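PDB 4XRI: importin-95 from Chaetomium thermophilum, which serves as a nuclear transport receptor of the importin-beta family, carrying protein cargo into the nucleus, and probably binds a small GTPase of the Ran type. Local coordinates for residues S669-R680 / F710-I721; A737-A748 / V760-W771. The protein carries 2 engineered substitutions. All coordinates share one frame; numbering follows the deposited sequence.

Contact 1: S669-R680 / F710-I721; sequences SMAIGLVSDVTR and FKPAILQCFGDI
D720 on helix 711-725 is gripped by two side chains of helix 665-682, one for each carboxylate oxygen. S676 OG donates to D720 OD2 at 2.7 Å, on the anti lone pair. D720 OD1 takes R680 NH1 at 3.2 Å, a salt bridge with an N-H...O angle of 159°; it lies near the guanidinium plane, while the nitrogen sits on the syn side and 30° out of the carboxylate plane. R680 CG and CD pass D720 OD1, and the bend at chi3 then swings the guanidinium so that NH1 meets the same oxygen. T679 OG1 rests against D720 CB.

Water continues the polar strip: one molecule donates to both S676 OG and A713 O, joining the serine to the backbone of the partner helix. S669 OG, another polar atom, lies at the edge of the F710 ring and near its plane, 3.3 Å from F710 CD1.

Apolar packing occupies the rest. I672 splits its branches, CG2 lying by A713 CB and the A713 carbonyl, CD1 reaching I714 CG1 at 3.7 Å and F710 CB. V675 CG1 meets C717 SG at 3.4 Å.

The segment axes run nearly parallel, 16° apart and 8.9 Å at closest approach, consistent with the stacking of helices in a HEAT-repeat solenoid. With both oxygens bonded, the buried carboxylate is held against rotation, and the nearby arginine would be expected to favour its charged form.

Contact 2: A737-A748 / V760-W771; sequences AQVLQQAATITA and VISLREGIMDAW
An antiparallel helical hairpin, the basic element of HEAT-type repeats, brings L740 of helix 730-743 against W771 of helix 754-780; the segment axes are 149° apart. L740 CD1 sits over the face of the W771 indole in a CH-pi contact, 3.4 Å from the centroid of the six-membered ring and 11° off its normal. The other branch, L740 CD2, presses tightly on A770 CB at 3.4 Å and also meets I767 CG2. At the indole edge, a water accepts from W771 NE1 and donates weakly to L740 O.

Further along, I767 CD1 packs on A743 CB at 3.6 Å, while L763 CD2 touches A743 O and I746 CB. At the end of the type I turn A743-I746 and just beyond it, V760 spreads its methyls against I746 O and T747 CA. R764, extended from CG to NE, sends NH1 to A744 O at 2.9 Å; this bond lies in the carbonyl plane, but the oxygen is tilted 27° from the guanidinium plane. R764 NE donates to a second water, which lies close to A743 O and I746 O.

Helix 711-725 packs on L763 and I767 through L715, whereas helix 791-802 covers R764 and M768 through L797 and hydrogen-bonds R764 NH2 through S800.

In the fold
Both contacts are largely buried, each with one exposed touching residue, R680 in contact 1 and T747 in contact 2, and lie in the same C-terminal part of the solenoid, their centres about 14 Å apart. Contact 1 stacks near-parallel helices 665-682 and 711-725; contact 2 pairs antiparallel helices 730-743 and 754-780. They share no helix, but helix 711-725 bridges them, turning D720 and C717 to contact 1 and packing the L715 side chain on I767 and its carbonyl oxygen on A770 CB. K711 NZ also makes a weak hydrogen bond to Q742 OE1. Contact 1 combines apolar packing with a salt bridge and a serine hydrogen bond to one carboxylate; contact 2 is mostly apolar, with leucine-indole packing at one end and its arginine bonded to the backbone oxygen of A744, within the A743-I746 turn.

Contact 1: S669-R680 / F710-I721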
loop_
_atom_site.group_PDB
_atom_site.type_symbol
_atom_site.label_atom_id
_atom_site.label_comp_id
_atom_site.label_asym_id
_atom_site.label_seq_id
_atom_site.Cartn_x
_atom_site.Cartn_y
_atom_site.Cartn_z
ATOM N N SER A 669 10.009 2.831 16.862
ATOM C CA SER A 669 9.989 4.015 16.007
ATOM C C SER A 669 9.228 5.162 16.664
ATOM O O SER A 669 9.642 6.316 16.583
ATOM C CB SER A 669 9.375 3.689 14.642
ATOM O OG SER A 669 10.298 2.982 13.832
ATOM N N MET A 670 8.114 4.836 17.313
ATOM C CA MET A 670 7.327 5.828 18.038
ATOM C C MET A 670 8.122 6.423 19.195
ATOM O O MET A 670 8.020 7.615 19.486
ATOM C CB MET A 670 6.032 5.202 18.560
ATOM C CG MET A 670 5.115 6.179 19.266
ATOM S SD MET A 670 4.451 7.441 18.164
ATOM C CE MET A 670 3.225 6.494 17.263
ATOM N N ALA A 671 8.907 5.579 19.857
ATOM C CA ALA A 671 9.737 6.013 20.973
ATOM C C ALA A 671 10.796 7.010 20.518
ATOM O O ALA A 671 11.058 8.001 21.198
ATOM C CB ALA A 671 10.395 4.808 21.644
ATOM N N ILE A 672 11.412 6.732 19.374
ATOM C CA ILE A 672 12.411 7.626 18.800
ATOM C C ILE A 672 11.781 8.971 18.459
ATOM O O ILE A 672 12.370 10.022 18.695
ATOM C CB ILE A 672 13.048 7.019 17.542
ATOM C CG1 ILE A 672 13.735 5.697 17.889
ATOM C CG2 ILE A 672 14.039 7.994 16.925
ATOM C CD1 ILE A 672 14.143 4.889 16.671
ATOM N N GLY A 673 10.571 8.922 17.912
ATOM C CA GLY A 673 9.813 10.121 17.609
ATOM C C GLY A 673 9.481 10.879 18.881
ATOM O O GLY A 673 9.459 12.110 18.897
ATOM N N LEU A 674 9.222 10.142 19.956
ATOM C CA LEU A 674 8.920 10.752 21.247
ATOM C C LEU A 674 10.126 11.497 21.810
ATOM O O LEU A 674 9.975 12.534 22.455
ATOM C CB LEU A 674 8.445 9.694 22.248
ATOM C CG LEU A 674 6.970 9.747 22.652
ATOM C CD1 LEU A 674 6.636 11.097 23.275
ATOM C CD2 LEU A 674 6.072 9.467 21.455
ATOM N N VAL A 675 11.322 10.965 21.572
ATOM C CA VAL A 675 12.544 11.622 22.028
ATOM C C VAL A 675 12.709 12.957 21.316
ATOM O O VAL A 675 13.082 13.960 21.926
ATOM C CB VAL A 675 13.796 10.756 21.787
ATOM C CG1 VAL A 675 15.046 11.491 22.263
ATOM C CG2 VAL A 675 13.661 9.423 22.505
ATOM N N SER A 676 12.421 12.959 20.018
ATOM C CA SER A 676 12.427 14.189 19.234
ATOM C C SER A 676 11.412 15.181 19.786
ATOM O O SER A 676 11.715 16.361 19.959
ATOM C CB SER A 676 12.128 13.900 17.761
ATOM O OG SER A 676 13.277 13.396 17.103
ATOM N N ASP A 677 10.207 14.689 20.063
ATOM C CA ASP A 677 9.145 15.511 20.632
ATOM C C ASP A 677 9.567 16.141 21.955
ATOM O O ASP A 677 9.428 17.348 22.148
ATOM C CB ASP A 677 7.876 14.681 20.840
ATOM C CG ASP A 677 7.246 14.247 19.537
ATOM O OD1 ASP A 677 7.323 15.018 18.559
ATOM O OD2 ASP A 677 6.673 13.137 19.492
ATOM N N VAL A 678 10.082 15.313 22.858
ATOM C CA VAL A 678 10.446 15.756 24.198
ATOM C C VAL A 678 11.585 16.778 24.193
ATOM O O VAL A 678 11.533 17.773 24.917
ATOM C CB VAL A 678 10.839 14.551 25.081
ATOM C CG1 VAL A 678 11.560 15.008 26.340
ATOM C CG2 VAL A 678 9.602 13.736 25.441
ATOM N N THR A 679 12.605 16.540 23.374
ATOM C CA THR A 679 13.754 17.440 23.316
ATOM C C THR A 679 13.389 18.772 22.671
ATOM O O THR A 679 13.901 19.822 23.061
ATOM C CB THR A 679 14.931 16.813 22.545
ATOM O OG1 THR A 679 14.502 16.428 21.234
ATOM C CG2 THR A 679 15.455 15.593 23.281
ATOM N N ARG A 680 12.500 18.728 21.686
ATOM C CA ARG A 680 12.061 19.942 21.010
ATOM C C ARG A 680 11.085 20.733 21.876
ATOM O O ARG A 680 11.106 21.965 21.881
ATOM C CB ARG A 680 11.418 19.602 19.662
ATOM C CG ARG A 680 12.410 19.117 18.616
ATOM C CD ARG A 680 11.717 18.604 17.362
ATOM N NE ARG A 680 11.019 19.663 16.637
ATOM C CZ ARG A 680 11.610 20.512 15.802
ATOM N NH1 ARG A 680 12.917 20.433 15.589
ATOM N NH2 ARG A 680 10.896 21.444 15.186
ATOM N N PHE A 710 15.523 1.998 11.588
ATOM C CA PHE A 710 15.364 3.050 12.582
ATOM C C PHE A 710 16.348 4.199 12.385
ATOM O O PHE A 710 16.157 5.281 12.941
ATOM C CB PHE A 710 15.531 2.485 13.998
ATOM C CG PHE A 710 14.614 1.339 14.311
ATOM C CD1 PHE A 710 13.254 1.542 14.471
ATOM C CD2 PHE A 710 15.117 0.058 14.460
ATOM C CE1 PHE A 710 12.411 0.486 14.761
ATOM C CE2 PHE A 710 14.279 -1.002 14.753
ATOM C CZ PHE A 710 12.926 -0.786 14.905
ATOM N N LYS A 711 17.392 3.968 11.595
ATOM C CA LYS A 711 18.491 4.930 11.487
ATOM C C LYS A 711 18.088 6.340 11.007
ATOM O O LYS A 711 18.531 7.320 11.597
ATOM C CB LYS A 711 19.584 4.385 10.570
ATOM C CG LYS A 711 20.854 5.239 10.569
ATOM C CD LYS A 711 21.961 4.646 9.709
ATOM C CE LYS A 711 22.601 3.444 10.375
ATOM N NZ LYS A 711 23.759 2.939 9.597
ATOM N N PRO A 712 17.242 6.457 9.956
ATOM C CA PRO A 712 16.870 7.816 9.530
ATOM C C PRO A 712 16.259 8.667 10.643
ATOM O O PRO A 712 16.630 9.831 10.792
ATOM C CB PRO A 712 15.843 7.564 8.418
ATOM C CG PRO A 712 16.226 6.247 7.853
ATOM C CD PRO A 712 16.699 5.443 9.032
ATOM N N ALA A 713 15.344 8.091 11.415
ATOM C CA ALA A 713 14.702 8.817 12.508
ATOM C C ALA A 713 15.676 9.051 13.661
ATOM O O ALA A 713 15.588 10.055 14.368
ATOM C CB ALA A 713 13.478 8.068 12.993
ATOM N N ILE A 714 16.605 8.118 13.846
ATOM C CA ILE A 714 17.608 8.228 14.904
ATOM C C ILE A 714 18.564 9.392 14.637
ATOM O O ILE A 714 18.959 10.117 15.555
ATOM C CB ILE A 714 18.408 6.916 15.049
ATOM C CG1 ILE A 714 17.544 5.843 15.712
ATOM C CG2 ILE A 714 19.677 7.130 15.859
ATOM C CD1 ILE A 714 18.207 4.484 15.776
ATOM N N LEU A 715 18.918 9.577 13.368
ATOM C CA LEU A 715 19.800 10.672 12.979
ATOM C C LEU A 715 19.099 12.013 13.134
ATOM O O LEU A 715 19.687 12.977 13.619
ATOM C CB LEU A 715 20.284 10.492 11.542
ATOM C CG LEU A 715 21.025 9.182 11.269
ATOM C CD1 LEU A 715 21.592 9.178 9.864
ATOM C CD2 LEU A 715 22.121 8.946 12.304
ATOM N N GLN A 716 17.835 12.063 12.717
ATOM C CA GLN A 716 17.004 13.246 12.924
ATOM C C GLN A 716 16.951 13.568 14.410
ATOM O O GLN A 716 17.001 14.729 14.817
ATOM C CB GLN A 716 15.589 13.032 12.374
ATOM C CG GLN A 716 14.628 14.159 12.705
ATOM C CD GLN A 716 13.185 13.829 12.345
ATOM O OE1 GLN A 716 12.913 13.106 11.384
ATOM N NE2 GLN A 716 12.253 14.360 13.127
ATOM N N CYS A 717 16.865 12.514 15.214
ATOM C CA CYS A 717 16.831 12.638 16.660
ATOM C C CYS A 717 18.125 13.242 17.209
ATOM O O CYS A 717 18.092 14.074 18.121
ATOM C CB CYS A 717 16.577 11.270 17.285
ATOM S SG CYS A 717 15.974 11.326 18.958
ATOM N N PHE A 718 19.257 12.819 16.647
ATOM C CA PHE A 718 20.559 13.389 16.997
ATOM C C PHE A 718 20.544 14.903 16.836
ATOM O O PHE A 718 21.092 15.633 17.656
ATOM C CB PHE A 718 21.678 12.791 16.134
ATOM C CG PHE A 718 22.060 11.388 16.512
ATOM C CD1 PHE A 718 21.753 10.877 17.763
ATOM C CD2 PHE A 718 22.741 10.582 15.615
ATOM C CE1 PHE A 718 22.112 9.585 18.104
ATOM C CE2 PHE A 718 23.103 9.292 15.951
ATOM C CZ PHE A 718 22.786 8.793 17.197
ATOM N N GLY A 719 19.907 15.362 15.766
ATOM C CA GLY A 719 19.800 16.779 15.481
ATOM C C GLY A 719 19.018 17.519 16.544
ATOM O O GLY A 719 19.415 18.596 16.978
ATOM N N ASP A 720 17.903 16.932 16.968
ATOM C CA ASP A 720 17.065 17.528 18.006
ATOM C C ASP A 720 17.771 17.581 19.358
ATOM O O ASP A 720 17.652 18.566 20.091
ATOM C CB ASP A 720 15.753 16.755 18.138
ATOM C CG ASP A 720 14.891 16.857 16.896
ATOM O OD1 ASP A 720 14.791 17.965 16.331
ATOM O OD2 ASP A 720 14.313 15.833 16.483
ATOM N N ILE A 721 18.505 16.520 19.683
ATOM C CA ILE A 721 19.247 16.458 20.936
ATOM C C ILE A 721 20.349 17.515 20.960
ATOM O O ILE A 721 20.555 18.194 21.970
ATOM C CB ILE A 721 19.857 15.063 21.157
ATOM C CG1 ILE A 721 18.754 14.055 21.482
ATOM C CG2 ILE A 721 20.887 15.092 22.279
ATOM C CD1 ILE A 721 19.241 12.627 21.566
HETATM O O HOH W 1 13.196 11.301 14.985
HETATM O O HOH W 2 15.514 20.205 20.073
#

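Contact 2: A737-A748 / V760-W771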
loop_
_atom_site.group_PDB
_atom_site.type_symbol
_atom_site.label_atom_id
_atom_site.label_comp_id
_atom_site.label_asym_id
_atom_site.label_seq_id
_atom_site.Cartn_x
_atom_site.Cartn_y
_atom_site.Cartn_z
ATOM N N ALA A 737 29.548 12.100 14.457
ATOM C CA ALA A 737 30.132 12.496 13.176
ATOM C C ALA A 737 30.587 11.268 12.401
ATOM O O ALA A 737 30.423 11.185 11.185
ATOM C CB ALA A 737 31.298 13.452 13.389
ATOM N N GLN A 738 31.154 10.317 13.133
ATOM C CA GLN A 738 31.567 9.031 12.589
ATOM C C GLN A 738 30.382 8.310 11.947
ATOM O O GLN A 738 30.479 7.807 10.830
ATOM C CB GLN A 738 32.187 8.180 13.702
ATOM C CG GLN A 738 32.692 6.821 13.286
ATOM C CD GLN A 738 33.469 6.137 14.403
ATOM O OE1 GLN A 738 34.466 6.667 14.897
ATOM N NE2 GLN A 738 33.009 4.965 14.811
ATOM N N VAL A 739 29.265 8.275 12.665
ATOM C CA VAL A 739 28.043 7.640 12.188
ATOM C C VAL A 739 27.471 8.366 10.972
ATOM O O VAL A 739 27.080 7.736 9.985
ATOM C CB VAL A 739 26.975 7.590 13.296
ATOM C CG1 VAL A 739 25.656 7.079 12.741
ATOM C CG2 VAL A 739 27.455 6.733 14.454
ATOM N N LEU A 740 27.431 9.693 11.050
ATOM C CA LEU A 740 26.908 10.514 9.960
ATOM C C LEU A 740 27.689 10.312 8.667
ATOM O O LEU A 740 27.108 10.238 7.585
ATOM C CB LEU A 740 26.927 11.995 10.349
ATOM C CG LEU A 740 26.030 12.454 11.501
ATOM C CD1 LEU A 740 26.264 13.910 11.862
ATOM C CD2 LEU A 740 24.573 12.215 11.141
ATOM N N GLN A 741 29.010 10.225 8.790
ATOM C CA GLN A 741 29.880 10.041 7.633
ATOM C C GLN A 741 29.665 8.676 6.990
ATOM O O GLN A 741 29.650 8.555 5.765
ATOM C CB GLN A 741 31.348 10.211 8.033
ATOM C CG GLN A 741 31.734 11.650 8.328
ATOM C CD GLN A 741 33.136 11.782 8.897
ATOM O OE1 GLN A 741 33.608 10.915 9.634
ATOM N NE2 GLN A 741 33.814 12.870 8.547
ATOM N N GLN A 742 29.487 7.653 7.821
ATOM C CA GLN A 742 29.206 6.308 7.333
ATOM C C GLN A 742 27.858 6.261 6.626
ATOM O O GLN A 742 27.724 5.670 5.553
ATOM C CB GLN A 742 29.230 5.302 8.486
ATOM C CG GLN A 742 28.867 3.876 8.092
ATOM C CD GLN A 742 27.444 3.497 8.473
ATOM O OE1 GLN A 742 26.653 4.340 8.898
ATOM N NE2 GLN A 742 27.117 2.217 8.325
ATOM N N ALA A 743 26.866 6.896 7.241
ATOM C CA ALA A 743 25.506 6.910 6.717
ATOM C C ALA A 743 25.438 7.568 5.343
ATOM O O ALA A 743 24.598 7.215 4.515
ATOM C CB ALA A 743 24.576 7.622 7.691
ATOM N N ALA A 744 26.331 8.521 5.105
ATOM C CA ALA A 744 26.352 9.258 3.847
ATOM C C ALA A 744 26.802 8.390 2.672
ATOM O O ALA A 744 26.513 8.706 1.518
ATOM C CB ALA A 744 27.252 10.476 3.971
ATOM N N THR A 745 27.502 7.300 2.968
ATOM C CA THR A 745 28.030 6.429 1.923
ATOM C C THR A 745 27.027 5.351 1.520
ATOM O O THR A 745 27.220 4.652 0.523
ATOM C CB THR A 745 29.340 5.747 2.361
ATOM O OG1 THR A 745 29.064 4.797 3.396
ATOM C CG2 THR A 745 30.336 6.777 2.869
ATOM N N ILE A 746 25.958 5.212 2.298
ATOM C CA ILE A 746 24.931 4.224 1.990
ATOM C C ILE A 746 24.064 4.690 0.824
ATOM O O ILE A 746 23.420 5.736 0.893
ATOM C CB ILE A 746 24.039 3.931 3.209
ATOM C CG1 ILE A 746 24.864 3.276 4.319
ATOM C CG2 ILE A 746 22.879 3.025 2.815
ATOM C CD1 ILE A 746 24.065 2.926 5.554
ATOM N N THR A 747 24.064 3.910 -0.253
ATOM C CA THR A 747 23.299 4.241 -1.452
ATOM C C THR A 747 22.547 3.028 -1.980
ATOM O O THR A 747 22.807 1.898 -1.574
ATOM C CB THR A 747 24.201 4.785 -2.575
ATOM O OG1 THR A 747 25.268 3.861 -2.817
ATOM C CG2 THR A 747 24.787 6.142 -2.189
ATOM N N ALA A 748 21.619 3.272 -2.900
ATOM C CA ALA A 748 20.785 2.213 -3.459
ATOM C C ALA A 748 21.587 1.319 -4.398
ATOM O O ALA A 748 21.177 0.193 -4.695
ATOM C CB ALA A 748 19.592 2.799 -4.188
ATOM N N VAL A 760 17.230 5.686 1.361
ATOM C CA VAL A 760 18.420 6.530 1.332
ATOM C C VAL A 760 18.046 8.012 1.316
ATOM O O VAL A 760 18.710 8.835 1.949
ATOM C CB VAL A 760 19.307 6.196 0.113
ATOM C CG1 VAL A 760 20.407 7.233 -0.069
ATOM C CG2 VAL A 760 19.902 4.802 0.264
ATOM N N ILE A 761 16.979 8.349 0.596
ATOM C CA ILE A 761 16.456 9.711 0.618
ATOM C C ILE A 761 16.044 10.079 2.038
ATOM O O ILE A 761 16.386 11.148 2.543
ATOM C CB ILE A 761 15.248 9.883 -0.321
ATOM C CG1 ILE A 761 15.682 9.788 -1.783
ATOM C CG2 ILE A 761 14.564 11.220 -0.069
ATOM C CD1 ILE A 761 14.538 9.950 -2.757
ATOM N N SER A 762 15.317 9.174 2.682
ATOM C CA SER A 762 14.897 9.373 4.061
ATOM C C SER A 762 16.097 9.461 4.999
ATOM O O SER A 762 16.124 10.292 5.907
ATOM C CB SER A 762 13.971 8.242 4.506
ATOM O OG SER A 762 13.652 8.363 5.880
ATOM N N LEU A 763 17.075 8.590 4.778
ATOM C CA LEU A 763 18.277 8.552 5.601
ATOM C C LEU A 763 19.027 9.877 5.539
ATOM O O LEU A 763 19.448 10.419 6.564
ATOM C CB LEU A 763 19.194 7.412 5.154
ATOM C CG LEU A 763 20.519 7.254 5.902
ATOM C CD1 LEU A 763 20.267 6.893 7.353
ATOM C CD2 LEU A 763 21.382 6.201 5.228
ATOM N N ARG A 764 19.183 10.397 4.328
ATOM C CA ARG A 764 19.943 11.623 4.113
ATOM C C ARG A 764 19.189 12.848 4.612
ATOM O O ARG A 764 19.797 13.865 4.942
ATOM C CB ARG A 764 20.299 11.768 2.635
ATOM C CG ARG A 764 21.315 10.726 2.181
ATOM C CD ARG A 764 21.768 10.933 0.748
ATOM N NE ARG A 764 22.993 10.182 0.481
ATOM C CZ ARG A 764 23.767 10.358 -0.585
ATOM N NH1 ARG A 764 24.868 9.635 -0.734
ATOM N NH2 ARG A 764 23.441 11.262 -1.498
ATOM N N GLU A 765 17.864 12.745 4.671
ATOM C CA GLU A 765 17.064 13.739 5.378
ATOM C C GLU A 765 17.498 13.760 6.837
ATOM O O GLU A 765 17.718 14.822 7.421
ATOM C CB GLU A 765 15.567 13.430 5.274
ATOM C CG GLU A 765 14.947 13.728 3.925
ATOM C CD GLU A 765 13.464 13.408 3.896
ATOM O OE1 GLU A 765 12.844 13.359 4.980
ATOM O OE2 GLU A 765 12.920 13.197 2.791
ATOM N N GLY A 766 17.622 12.566 7.409
ATOM C CA GLY A 766 18.061 12.398 8.780
ATOM C C GLY A 766 19.453 12.948 9.013
ATOM O O GLY A 766 19.672 13.689 9.970
ATOM N N ILE A 767 20.388 12.594 8.135
ATOM C CA ILE A 767 21.763 13.076 8.244
ATOM C C ILE A 767 21.825 14.598 8.232
ATOM O O ILE A 767 22.492 15.214 9.063
ATOM C CB ILE A 767 22.655 12.557 7.099
ATOM C CG1 ILE A 767 22.619 11.031 7.019
ATOM C CG2 ILE A 767 24.079 13.041 7.296
ATOM C CD1 ILE A 767 23.388 10.469 5.839
ATOM N N MET A 768 21.112 15.198 7.285
ATOM C CA MET A 768 21.111 16.647 7.126
ATOM C C MET A 768 20.504 17.340 8.341
ATOM O O MET A 768 20.997 18.376 8.783
ATOM C CB MET A 768 20.354 17.040 5.860
ATOM C CG MET A 768 20.827 18.335 5.234
ATOM S SD MET A 768 22.596 18.340 4.903
ATOM C CE MET A 768 22.771 16.853 3.934
ATOM N N ASP A 769 19.438 16.757 8.881
ATOM C CA ASP A 769 18.837 17.260 10.111
ATOM C C ASP A 769 19.847 17.194 11.250
ATOM O O ASP A 769 19.959 18.126 12.046
ATOM C CB ASP A 769 17.579 16.466 10.474
ATOM C CG ASP A 769 16.440 16.695 9.499
ATOM O OD1 ASP A 769 16.488 17.687 8.741
ATOM O OD2 ASP A 769 15.492 15.886 9.498
ATOM N N ALA A 770 20.577 16.083 11.316
ATOM C CA ALA A 770 21.591 15.878 12.342
ATOM C C ALA A 770 22.661 16.958 12.268
ATOM O O ALA A 770 22.940 17.630 13.261
ATOM C CB ALA A 770 22.216 14.496 12.206
ATOM N N TRP A 771 23.247 17.131 11.085
ATOM C CA TRP A 771 24.279 18.149 10.891
ATOM C C TRP A 771 23.753 19.541 11.224
ATOM O O TRP A 771 24.443 20.340 11.855
ATOM C CB TRP A 771 24.814 18.125 9.456
ATOM C CG TRP A 771 25.832 17.043 9.187
ATOM C CD1 TRP A 771 25.799 16.120 8.179
ATOM C CD2 TRP A 771 27.027 16.776 9.935
ATOM N NE1 TRP A 771 26.899 15.299 8.252
ATOM C CE2 TRP A 771 27.667 15.679 9.321
ATOM C CE3 TRP A 771 27.616 17.355 11.066
ATOM C CZ2 TRP A 771 28.865 15.152 9.795
ATOM C CZ3 TRP A 771 28.806 16.831 11.534
ATOM C CH2 TRP A 771 29.417 15.739 10.901
HETATM O O HOH W 3 27.618 13.031 6.645
HETATM O O HOH W 4 23.258 7.996 2.134
#